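Long-range contacts in histidine kinase (Synechocystis sp., PDB 5DFY), which probably senses light through a phycocyanobilin-binding GAF domain, the part present here, and passes the signal on as a phosphorelay histidine kinase: residues W106-L111 with D137-N142; E123-G128 with R149-V154. All blocks are in the same frame, centred on the assembly; numbering follows the deposited sequence.

Interaction 1: residues W106-L111 with D137-N142. With CYC (phycocyanobilin), chain B.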
loop_
_atom_site.group_PDB
_atom_site.type_symbol
_atom_site.label_atom_id
_atom_site.label_comp_id
_atom_site.label_asym_id
_atom_site.label_seq_id
_atom_site.Cartn_x
_atom_site.Cartn_y
_atom_site.Cartn_z
ATOM N N TRP A 106 -2.441 -17.591 20.385
ATOM C CA TRP A 106 -1.193 -17.125 20.963
ATOM C C TRP A 106 -1.495 -15.734 21.501
ATOM O O TRP A 106 -1.553 -14.755 20.750
ATOM C CB TRP A 106 -0.083 -17.135 19.914
ATOM C CG TRP A 106 1.266 -16.681 20.367
ATOM C CD1 TRP A 106 1.571 -15.896 21.446
ATOM C CD2 TRP A 106 2.509 -16.973 19.723
ATOM N NE1 TRP A 106 2.930 -15.681 21.503
ATOM C CE2 TRP A 106 3.524 -16.328 20.455
ATOM C CE3 TRP A 106 2.859 -17.710 18.586
ATOM C CZ2 TRP A 106 4.859 -16.406 20.094
ATOM C CZ3 TRP A 106 4.190 -17.790 18.232
ATOM C CH2 TRP A 106 5.173 -17.140 18.978
ATOM N N GLN A 107 -1.706 -15.639 22.692
ATOM C CA GLN A 107 -2.192 -14.419 23.312
ATOM C C GLN A 107 -1.016 -13.632 23.819
ATOM O O GLN A 107 -0.702 -13.640 25.011
ATOM C CB GLN A 107 -3.154 -14.741 24.442
ATOM C CG GLN A 107 -4.434 -15.365 23.954
ATOM C CD GLN A 107 -5.348 -15.745 25.087
ATOM O OE1 GLN A 107 -4.898 -15.978 26.211
ATOM N NE2 GLN A 107 -6.649 -15.804 24.801
ATOM N N ASP A 108 -0.502 -12.936 22.979
ATOM C CA ASP A 108 0.694 -12.211 23.314
ATOM C C ASP A 108 0.359 -10.824 23.849
ATOM O O ASP A 108 0.050 -9.887 23.101
ATOM C CB ASP A 108 1.617 -12.105 22.115
ATOM C CG ASP A 108 2.991 -11.729 22.527
ATOM O OD1 ASP A 108 3.186 -10.544 22.878
ATOM O OD2 ASP A 108 3.859 -12.608 22.524
ATOM N N THR A 109 0.433 -10.703 25.165
ATOM C CA THR A 109 0.076 -9.462 25.827
ATOM C C THR A 109 0.988 -8.312 25.400
ATOM O O THR A 109 0.555 -7.171 25.344
ATOM C CB THR A 109 0.127 -9.644 27.357
ATOM O OG1 THR A 109 1.394 -10.187 27.729
ATOM C CG2 THR A 109 -0.934 -10.610 27.794
ATOM N N TYR A 110 2.242 -8.607 25.078
ATOM C CA TYR A 110 3.196 -7.564 24.712
ATOM C C TYR A 110 2.857 -6.920 23.370
ATOM O O TYR A 110 2.872 -5.694 23.238
ATOM C CB TYR A 110 4.609 -8.126 24.680
ATOM C CG TYR A 110 5.687 -7.122 24.349
ATOM C CD1 TYR A 110 6.033 -6.840 23.037
ATOM C CD2 TYR A 110 6.366 -6.452 25.356
ATOM C CE1 TYR A 110 7.024 -5.918 22.738
ATOM C CE2 TYR A 110 7.346 -5.540 25.064
ATOM C CZ TYR A 110 7.676 -5.276 23.760
ATOM O OH TYR A 110 8.664 -4.365 23.476
ATOM N N LEU A 111 2.564 -7.732 22.353
ATOM C CA LEU A 111 2.162 -7.151 21.068
ATOM C C LEU A 111 0.899 -6.349 21.213
ATOM O O LEU A 111 0.737 -5.285 20.614
ATOM C CB LEU A 111 1.937 -8.234 20.005
ATOM C CG LEU A 111 3.153 -8.918 19.408
ATOM C CD1 LEU A 111 2.669 -9.977 18.441
ATOM C CD2 LEU A 111 4.061 -7.933 18.706
ATOM N N ASP A 137 9.253 -15.787 30.639
ATOM C CA ASP A 137 8.787 -17.172 30.672
ATOM C C ASP A 137 7.471 -17.411 29.934
ATOM O O ASP A 137 7.332 -18.409 29.238
ATOM C CB ASP A 137 8.640 -17.639 32.118
ATOM C CG ASP A 137 9.969 -18.006 32.747
ATOM O OD1 ASP A 137 11.026 -17.740 32.133
ATOM O OD2 ASP A 137 9.956 -18.557 33.865
ATOM N N CYS A 138 6.501 -16.519 30.074
ATOM C CA CYS A 138 5.214 -16.747 29.419
ATOM C C CYS A 138 5.390 -16.790 27.894
ATOM O O CYS A 138 4.639 -17.471 27.201
ATOM C CB CYS A 138 4.193 -15.673 29.814
ATOM S SG CYS A 138 4.638 -13.977 29.387
ATOM N N HIS A 139 6.394 -16.070 27.398
ATOM C CA HIS A 139 6.682 -15.989 25.963
ATOM C C HIS A 139 7.390 -17.278 25.530
ATOM O O HIS A 139 6.964 -17.933 24.571
ATOM C CB HIS A 139 7.524 -14.733 25.682
ATOM C CG HIS A 139 7.857 -14.501 24.240
ATOM N ND1 HIS A 139 8.809 -13.588 23.851
ATOM C CD2 HIS A 139 7.343 -15.020 23.097
ATOM C CE1 HIS A 139 8.894 -13.571 22.531
ATOM N NE2 HIS A 139 8.009 -14.426 22.049
ATOM N N LEU A 140 8.446 -17.642 26.260
ATOM C CA LEU A 140 9.183 -18.875 25.986
ATOM C C LEU A 140 8.273 -20.094 26.047
ATOM O O LEU A 140 8.433 -21.032 25.266
ATOM C CB LEU A 140 10.347 -19.036 26.979
ATOM C CG LEU A 140 11.224 -20.271 26.783
ATOM C CD1 LEU A 140 11.706 -20.377 25.346
ATOM C CD2 LEU A 140 12.419 -20.262 27.737
ATOM N N ASP A 141 7.311 -20.091 26.965
ATOM C CA ASP A 141 6.405 -21.224 27.090
ATOM C C ASP A 141 5.603 -21.386 25.816
ATOM O O ASP A 141 5.366 -22.507 25.368
ATOM C CB ASP A 141 5.456 -21.067 28.282
ATOM C CG ASP A 141 6.174 -21.169 29.630
ATOM O OD1 ASP A 141 7.306 -21.707 29.683
ATOM O OD2 ASP A 141 5.591 -20.710 30.640
ATOM N N ASN A 142 5.176 -20.274 25.221
ATOM C CA ASN A 142 4.406 -20.372 23.998
ATOM C C ASN A 142 5.288 -20.767 22.827
ATOM O O ASN A 142 4.848 -21.505 21.959
ATOM C CB ASN A 142 3.675 -19.061 23.705
ATOM C CG ASN A 142 2.238 -19.084 24.189
ATOM O OD1 ASN A 142 1.647 -20.151 24.364
ATOM N ND2 ASN A 142 1.667 -17.910 24.404
HETATM C CHA CYC B . 7.548 -10.296 22.536
HETATM N NA CYC B . 5.959 -11.773 21.217
HETATM C C1A CYC B . 7.062 -10.820 21.401
HETATM C C2A CYC B . 7.602 -10.526 20.031
HETATM C C3A CYC B . 6.849 -11.281 19.056
HETATM C C4A CYC B . 5.842 -12.060 19.794
HETATM C CMA CYC B . 7.083 -11.236 17.569
HETATM C CAA CYC B . 8.709 -9.524 19.756
HETATM C CBA CYC B . 7.938 -8.186 19.762
HETATM C CGA CYC B . 8.772 -6.915 19.605
HETATM O O1A CYC B . 10.012 -6.977 19.759
HETATM O O2A CYC B . 8.227 -5.786 19.348
HETATM C CHB CYC B . 4.760 -12.957 19.300
HETATM N NB CYC B . 6.043 -14.108 17.476
HETATM C C1B CYC B . 4.810 -13.644 18.171
HETATM C C2B CYC B . 3.646 -14.107 17.406
HETATM C C3B CYC B . 4.098 -14.830 16.295
HETATM C C4B CYC B . 5.577 -14.884 16.304
HETATM C CMB CYC B . 2.216 -13.817 17.809
HETATM C CAB CYC B . 3.233 -15.490 15.228
HETATM C CBB CYC B . 3.415 -14.780 13.895
HETATM O OB CYC B . 6.333 -15.414 15.525
HETATM N NC CYC B . 3.908 -13.611 24.969
HETATM C C1C CYC B . 3.219 -14.618 25.177
HETATM C C2C CYC B . 2.730 -14.639 26.825
HETATM C C3C CYC B . 2.826 -13.397 27.218
HETATM C C4C CYC B . 4.011 -12.805 26.290
HETATM C CMC CYC B . 1.322 -15.323 26.971
HETATM C CAC CYC B . 3.147 -13.118 28.790
HETATM C CBC CYC B . 1.900 -13.410 29.593
HETATM O OC CYC B . 2.914 -15.475 24.372
HETATM C CHD CYC B . 4.796 -11.761 26.591
HETATM N ND CYC B . 5.859 -11.294 24.290
HETATM C C1D CYC B . 5.805 -11.181 25.652
HETATM C C2D CYC B . 6.857 -10.429 26.088
HETATM C C3D CYC B . 7.571 -10.054 24.998
HETATM C C4D CYC B . 6.945 -10.593 23.878
HETATM C CMD CYC B . 7.106 -10.092 27.552
HETATM C CAD CYC B . 8.818 -9.205 24.994
HETATM C CBD CYC B . 10.056 -10.070 24.880
HETATM C CGD CYC B . 10.208 -10.918 26.131
HETATM O O1D CYC B . 10.019 -12.164 26.099
HETATM O O2D CYC B . 10.521 -10.386 27.232
HETATM O O HOH W 1 -1.524 -17.963 24.845
#

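Interaction 2: residues E123-G128 with R149-V154. With CYC (phycocyanobilin), chain B.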
loop_
_atom_site.group_PDB
_atom_site.type_symbol
_atom_site.label_atom_id
_atom_site.label_comp_id
_atom_site.label_asym_id
_atom_site.label_seq_id
_atom_site.Cartn_x
_atom_site.Cartn_y
_atom_site.Cartn_z
ATOM N N GLU A 123 10.059 -3.021 11.366
ATOM C CA GLU A 123 11.212 -3.765 11.864
ATOM C C GLU A 123 10.898 -5.249 11.953
ATOM O O GLU A 123 9.748 -5.628 12.162
ATOM C CB GLU A 123 11.627 -3.292 13.247
ATOM C CG GLU A 123 12.194 -1.896 13.282
ATOM C CD GLU A 123 12.476 -1.438 14.721
ATOM O OE1 GLU A 123 12.859 -2.290 15.555
ATOM O OE2 GLU A 123 12.289 -0.237 15.018
ATOM N N SER A 124 11.926 -6.070 11.874
ATOM C CA SER A 124 11.735 -7.495 12.094
ATOM C C SER A 124 12.509 -7.973 13.315
ATOM O O SER A 124 13.278 -7.226 13.909
ATOM C CB SER A 124 12.112 -8.279 10.846
ATOM O OG SER A 124 13.419 -8.035 10.418
ATOM N N LEU A 125 12.245 -9.206 13.716
ATOM C CA LEU A 125 12.971 -9.843 14.803
ATOM C C LEU A 125 13.398 -11.232 14.340
ATOM O O LEU A 125 12.564 -12.051 13.916
ATOM C CB LEU A 125 12.136 -9.924 16.069
ATOM C CG LEU A 125 12.786 -10.654 17.255
ATOM C CD1 LEU A 125 14.106 -10.010 17.640
ATOM C CD2 LEU A 125 11.842 -10.693 18.442
ATOM N N ALA A 126 14.698 -11.469 14.416
ATOM C CA ALA A 126 15.308 -12.746 14.083
ATOM C C ALA A 126 15.985 -13.289 15.327
ATOM O O ALA A 126 16.840 -12.632 15.920
ATOM C CB ALA A 126 16.317 -12.600 12.955
ATOM N N VAL A 127 15.604 -14.496 15.708
ATOM C CA VAL A 127 16.115 -15.138 16.922
ATOM C C VAL A 127 16.598 -16.530 16.546
ATOM O O VAL A 127 15.826 -17.362 16.056
ATOM C CB VAL A 127 15.042 -15.198 18.013
ATOM C CG1 VAL A 127 15.472 -16.104 19.173
ATOM C CG2 VAL A 127 14.735 -13.797 18.515
ATOM N N GLY A 128 17.881 -16.771 16.762
ATOM C CA GLY A 128 18.495 -18.021 16.363
ATOM C C GLY A 128 18.290 -19.184 17.319
ATOM O O GLY A 128 18.360 -20.334 16.904
ATOM N N ARG A 149 12.062 -23.330 17.800
ATOM C CA ARG A 149 13.409 -23.240 18.344
ATOM C C ARG A 149 14.128 -21.983 17.871
ATOM O O ARG A 149 15.005 -21.473 18.554
ATOM C CB ARG A 149 14.223 -24.463 17.953
ATOM C CG ARG A 149 15.643 -24.484 18.522
ATOM C CD ARG A 149 15.648 -24.583 20.055
ATOM N NE ARG A 149 17.017 -24.535 20.537
ATOM C CZ ARG A 149 17.841 -25.579 20.537
ATOM N NH1 ARG A 149 17.432 -26.775 20.116
ATOM N NH2 ARG A 149 19.085 -25.428 20.962
ATOM N N ALA A 150 13.777 -21.520 16.672
ATOM C CA ALA A 150 14.392 -20.328 16.059
ATOM C C ALA A 150 13.310 -19.677 15.223
ATOM O O ALA A 150 12.493 -20.386 14.659
ATOM C CB ALA A 150 15.575 -20.680 15.183
ATOM N N PHE A 151 13.269 -18.345 15.144
ATOM C CA PHE A 151 12.234 -17.710 14.325
ATOM C C PHE A 151 12.711 -16.441 13.672
ATOM O O PHE A 151 13.608 -15.768 14.159
ATOM C CB PHE A 151 10.962 -17.430 15.141
ATOM C CG PHE A 151 11.091 -16.382 16.211
ATOM C CD1 PHE A 151 10.932 -15.033 15.907
ATOM C CD2 PHE A 151 11.305 -16.745 17.532
ATOM C CE1 PHE A 151 11.028 -14.058 16.894
ATOM C CE2 PHE A 151 11.394 -15.774 18.531
ATOM C CZ PHE A 151 11.259 -14.428 18.214
ATOM N N LEU A 152 12.057 -16.113 12.575
ATOM C CA LEU A 152 12.282 -14.866 11.875
ATOM C C LEU A 152 10.883 -14.317 11.561
ATOM O O LEU A 152 10.147 -14.926 10.776
ATOM C CB LEU A 152 13.099 -15.107 10.617
ATOM C CG LEU A 152 13.246 -13.974 9.604
ATOM C CD1 LEU A 152 13.609 -12.675 10.223
ATOM C CD2 LEU A 152 14.245 -14.389 8.552
ATOM N N THR A 153 10.497 -13.205 12.192
ATOM C CA THR A 153 9.137 -12.719 12.074
ATOM C C THR A 153 9.190 -11.270 11.607
ATOM O O THR A 153 9.891 -10.448 12.184
ATOM C CB THR A 153 8.376 -12.910 13.416
ATOM O OG1 THR A 153 8.321 -14.319 13.695
ATOM C CG2 THR A 153 6.959 -12.372 13.360
ATOM N N VAL A 154 8.476 -10.998 10.514
ATOM C CA VAL A 154 8.509 -9.695 9.833
ATOM C C VAL A 154 7.100 -9.128 9.712
ATOM O O VAL A 154 6.115 -9.853 9.802
ATOM C CB VAL A 154 9.148 -9.795 8.446
ATOM C CG1 VAL A 154 10.525 -10.374 8.530
ATOM C CG2 VAL A 154 8.305 -10.633 7.505
HETATM C CHA CYC B . 7.548 -10.296 22.536
HETATM N NA CYC B . 5.959 -11.773 21.217
HETATM C C1A CYC B . 7.062 -10.820 21.401
HETATM C C2A CYC B . 7.602 -10.526 20.031
HETATM C C3A CYC B . 6.849 -11.281 19.056
HETATM C C4A CYC B . 5.842 -12.060 19.794
HETATM C CMA CYC B . 7.083 -11.236 17.569
HETATM C CAA CYC B . 8.709 -9.524 19.756
HETATM C CBA CYC B . 7.938 -8.186 19.762
HETATM C CGA CYC B . 8.772 -6.915 19.605
HETATM O O1A CYC B . 10.012 -6.977 19.759
HETATM O O2A CYC B . 8.227 -5.786 19.348
HETATM C CHB CYC B . 4.760 -12.957 19.300
HETATM N NB CYC B . 6.043 -14.108 17.476
HETATM C C1B CYC B . 4.810 -13.644 18.171
HETATM C C2B CYC B . 3.646 -14.107 17.406
HETATM C C3B CYC B . 4.098 -14.830 16.295
HETATM C C4B CYC B . 5.577 -14.884 16.304
HETATM C CMB CYC B . 2.216 -13.817 17.809
HETATM C CAB CYC B . 3.233 -15.490 15.228
HETATM C CBB CYC B . 3.415 -14.780 13.895
HETATM O OB CYC B . 6.333 -15.414 15.525
HETATM N NC CYC B . 3.908 -13.611 24.969
HETATM C C1C CYC B . 3.219 -14.618 25.177
HETATM C C2C CYC B . 2.730 -14.639 26.825
HETATM C C3C CYC B . 2.826 -13.397 27.218
HETATM C C4C CYC B . 4.011 -12.805 26.290
HETATM C CMC CYC B . 1.322 -15.323 26.971
HETATM C CAC CYC B . 3.147 -13.118 28.790
HETATM C CBC CYC B . 1.900 -13.410 29.593
HETATM O OC CYC B . 2.914 -15.475 24.372
HETATM C CHD CYC B . 4.796 -11.761 26.591
HETATM N ND CYC B . 5.859 -11.294 24.290
HETATM C C1D CYC B . 5.805 -11.181 25.652
HETATM C C2D CYC B . 6.857 -10.429 26.088
HETATM C C3D CYC B . 7.571 -10.054 24.998
HETATM C C4D CYC B . 6.945 -10.593 23.878
HETATM C CMD CYC B . 7.106 -10.092 27.552
HETATM C CAD CYC B . 8.818 -9.205 24.994
HETATM C CBD CYC B . 10.056 -10.070 24.880
HETATM C CGD CYC B . 10.208 -10.918 26.131
HETATM O O1D CYC B . 10.019 -12.164 26.099
HETATM O O2D CYC B . 10.521 -10.386 27.232
#

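Interaction 1: residues W106-L111 with D137-N142
Trp106 lies between Asn142 and the bilin: CB of Asn142 sits over one face of the indole, 4.3 Å from the centroid of its five-membered ring, and the bilin ring that holds CYC C2B and the carbonyl OB covers the opposite face. With CG anti to the backbone N (chi1 -180°), the indole reaches across to helix 137-145, where its CZ2 comes within 4.1 Å of CD2 at the edge of the His139 ring. The amide of Asn142 slides past the indole, its plane turned 54° from it, and ND2 gives CYC OC a nearly straight hydrogen bond of 2.7 Å; Trp106 NE1 adds a weak one to the same oxygen. A water accepts from both Asn142 ND2 and Gln107 N, linking the Asn142 side chain to the 106-111 backbone. This is the chromophore pocket of a cyanobacteriochrome GAF domain, with Cys138 SG bonded covalently to CYC CAC. Asp108 N-caps helix 109-113 by taking Leu111 N on OD1, while OD2 accepts from CYC NC at 2.6 Å and CYC ND at 3.0 Å. Against the bilin lies one face of His139, and ND1 donates to the propionate oxygen CYC O1D at 2.9 Å. Arg145 holds the other end of the Asn142 amide, at OD1.

Interaction 2: residues E123-G128 with R149-V154
Phe151 lays its ring beside the side chains of Leu125 and Val127, filling the hollow they form on the bilin-facing side of two antiparallel strands. CB of Val127 sits over one ring face, 4.0 Å from the centroid, and its CG2 presses on CZ at 3.5 Å; Leu125 CD2 meets the ring at its edge, 3.8 Å from CZ. Phe151 CG stands between its own backbone N and carbonyl carbon (chi1 68°), which folds the ring over toward the neighbouring strand. Cutting the ring back to an alanine is likely to open a gap beneath Val127 and leave the Leu125 branch freer to turn. Leu125 CD2 also touches CYC CAA, and Thr153 OG1 donates to CYC OB at 2.9 Å. On the opposite side of the sheet small residues meet branched ones: Ala126 CB meets Leu152 CD1 at 3.8 Å, and Ser124 CB fits against Val154 CG1 at 3.5 Å, all four resting on helix 179-203. Four backbone hydrogen bonds join the pairs Leu125-Thr153 and Val127-Phe151, with Ala126-Leu152 a non-hydrogen-bonded pair between them. The short strand 125-127 thus forms one border of the antiparallel GAF sheet, whose one side floors the bilin pocket while the other packs on a helix.

How the interactions relate
Both contacts border the same phycocyanobilin without touching each other: their centres lie 15 Å apart and their nearest atoms about 5 Å. Interaction 1 supplies the covalent anchor and hydrogen bonds to the chromophore's nitrogens and to its oxygens OC and O1D, while interaction 2 meets it from the sheet, at the carbonyl CYC OB and a propionate carbon. Along the chain the segments alternate, strand 125-127 falling between helices 109-113 and 137-145, and both contacts come to lie against one ligand. Tyr169, itself hydrogen-bonded to the bilin, stands near both, its side chain about 5 Å from that of Trp106 and about 3 Å from that of Phe151. Arg118, another bilin partner, also bonds to Ser124 O.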